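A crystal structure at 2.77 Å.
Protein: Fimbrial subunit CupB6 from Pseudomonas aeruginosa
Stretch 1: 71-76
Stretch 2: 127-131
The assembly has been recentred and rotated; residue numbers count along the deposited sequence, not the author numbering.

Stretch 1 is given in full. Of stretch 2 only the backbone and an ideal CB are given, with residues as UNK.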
# COMPACT_ATOMS: atom_id res chain seq x y z
N GLY A 71 2.28 -16.21 -12.64
CA GLY A 71 2.40 -16.01 -11.20
C GLY A 71 1.12 -16.45 -10.51
O GLY A 71 0.21 -16.96 -11.19
N PRO A 72 1.05 -16.27 -9.18
CA PRO A 72 -0.21 -16.49 -8.50
C PRO A 72 -1.39 -15.85 -9.17
O PRO A 72 -1.35 -14.70 -9.55
CB PRO A 72 -0.01 -15.80 -7.17
CG PRO A 72 1.43 -15.84 -6.91
CD PRO A 72 2.12 -15.89 -8.23
N TYR A 73 -2.48 -16.60 -9.27
CA TYR A 73 -3.77 -16.11 -9.84
C TYR A 73 -3.67 -15.58 -11.27
O TYR A 73 -4.34 -14.62 -11.64
CB TYR A 73 -4.42 -15.09 -8.90
CG TYR A 73 -4.32 -15.55 -7.47
CD1 TYR A 73 -5.24 -16.46 -6.95
CD2 TYR A 73 -3.29 -15.09 -6.64
CE1 TYR A 73 -5.16 -16.88 -5.64
CE2 TYR A 73 -3.20 -15.52 -5.32
CZ TYR A 73 -4.13 -16.43 -4.83
OH TYR A 73 -4.05 -16.82 -3.52
N GLY A 74 -2.81 -16.22 -12.04
CA GLY A 74 -2.64 -15.90 -13.45
C GLY A 74 -2.10 -14.51 -13.63
O GLY A 74 -2.39 -13.83 -14.62
N THR A 75 -1.26 -14.09 -12.70
CA THR A 75 -0.68 -12.75 -12.77
C THR A 75 0.79 -12.75 -13.15
O THR A 75 1.46 -13.77 -12.99
CB THR A 75 -0.88 -11.97 -11.45
OG1 THR A 75 -0.37 -12.74 -10.37
CG2 THR A 75 -2.36 -11.70 -11.22
N VAL A 76 1.25 -11.62 -13.63
CA VAL A 76 2.69 -11.38 -13.83
C VAL A 76 3.04 -10.40 -12.71
O VAL A 76 2.28 -9.46 -12.43
CB VAL A 76 3.04 -10.74 -15.19
CG1 VAL A 76 2.66 -11.67 -16.31
CG2 VAL A 76 2.37 -9.39 -15.34
N UNK A 127 -5.59 -5.45 -11.09
CA UNK A 127 -4.51 -5.54 -10.08
C UNK A 127 -4.97 -6.43 -8.93
O UNK A 127 -6.01 -6.17 -8.29
CB UNK A 127 -4.12 -4.15 -9.56
N UNK A 128 -4.21 -7.50 -8.69
CA UNK A 128 -4.63 -8.59 -7.78
C UNK A 128 -3.71 -8.74 -6.58
O UNK A 128 -2.47 -8.65 -6.74
CB UNK A 128 -4.68 -9.92 -8.54
N UNK A 129 -4.25 -9.02 -5.40
CA UNK A 129 -3.42 -9.23 -4.23
C UNK A 129 -2.96 -10.69 -4.17
O UNK A 129 -3.77 -11.60 -3.99
CB UNK A 129 -4.18 -8.85 -2.96
N UNK A 130 -1.66 -10.89 -4.33
CA UNK A 130 -1.07 -12.24 -4.29
C UNK A 130 -0.53 -12.66 -2.91
O UNK A 130 -0.06 -13.78 -2.74
CB UNK A 130 0.07 -12.32 -5.31
N UNK A 131 -0.61 -11.76 -1.95
CA UNK A 131 -0.12 -12.02 -0.58
C UNK A 131 -1.07 -11.43 0.46
O UNK A 131 -1.90 -10.62 0.14
CB UNK A 131 1.28 -11.44 -0.39

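Stretch 1 folds into a compact turn held by its own hydrogen bonds: Gly71 N donates to Thr75 O (2.6 Å) and Thr75 N to Pro72 O (3.2 Å). Thr75 OG1 also donates to Pro72 O, at a very short 2.3 Å. The surface this turn offers to stretch 2 is mostly carbon, from the Pro72 ring, the Tyr73 side chain and Thr75 CG2, with Thr75 OG1 beside them, and the contact is best tested as a question of packing.

Position 127 has extended backbone angles (-104/122), and its CA-to-CB bond points away from stretch 1. No atom of stretch 1 lies within 5.5 Å of the ideal CB, so the turn sets no preference beyond what an extended strand allows. The deposited residue is Leu127; Leu127 CD2 comes nearer than CB, but is still 6.9 Å from Val76 O.

Position 128 is also extended (-118/141), but here CA-to-CB points toward stretch 1. The ideal CB lies 4.0 Å from Thr75 CG2 and 5.2 Å from Tyr73 CB. With carbon so close, a small or medium apolar side chain would suit; alanine, valine or isoleucine are all plausible, the branched pair agreeing well with the strand angles. The residue is Val128, with chi1 in t. Its two methyls divide the contact: CG2 reaches Thr75 CG2 at 3.8 Å, while CG1 approaches Tyr73 CB at 4.4 Å.

Position 129 alternates away again (-85/114), and its ideal CB has no neighbour in stretch 1 within 5.5 Å, leaving the choice unconstrained from this side. It is Leu129; Leu129 CB is 7.1 Å from Tyr73 CE2, the nearest approach of its side chain; its backbone O, however, lies 4.2 Å from Tyr73 CE2.

Position 130 leaves the extended conformation (-95/-2). Its CA-to-CB bond points sideways, yet the ideal CB is 3.9 Å from Pro72 CB, 4.6 Å from Tyr73 CD2 and 5.1 Å from Thr75 OG1. A compact side chain suits this crowded site: alanine, serine, threonine or valine could be considered, and the hydroxyl nearby does not by itself demand a polar partner. The residue is Thr130, chi1 in p. Its methyl does the packing: CG2 lies 3.5 Å from Pro72 CB, 3.7 Å from Thr75 OG1 and 3.9 Å from Tyr73 CD2, meeting the tyrosine ring at its edge. The hydroxyl OG1 is turned aside, and no hydrogen bond crosses between the stretches.

Position 131 (-140/163) points away, with nothing of stretch 1 within 5.5 Å of its ideal CB; many residues would fit. Val131 occupies it without touching the turn.

Stretch 2, residues 127-131: LVLTV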
# COMPACT_ATOMS: atom_id res chain seq x y z
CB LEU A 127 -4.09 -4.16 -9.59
CG LEU A 127 -3.30 -3.45 -10.69
CD1 LEU A 127 -3.01 -1.99 -10.32
CD2 LEU A 127 -2.00 -4.20 -11.08
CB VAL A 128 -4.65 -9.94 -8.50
CG1 VAL A 128 -5.35 -10.99 -7.68
CG2 VAL A 128 -5.34 -9.81 -9.84
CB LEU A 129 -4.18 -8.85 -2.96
CG LEU A 129 -3.54 -9.24 -1.62
CD1 LEU A 129 -2.37 -8.34 -1.30
CD2 LEU A 129 -4.58 -9.17 -0.52
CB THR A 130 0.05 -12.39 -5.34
OG1 THR A 130 1.01 -11.32 -5.18
CG2 THR A 130 -0.52 -12.32 -6.74
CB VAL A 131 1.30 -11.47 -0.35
CG1 VAL A 131 2.27 -12.05 -1.37
CG2 VAL A 131 1.31 -9.94 -0.41
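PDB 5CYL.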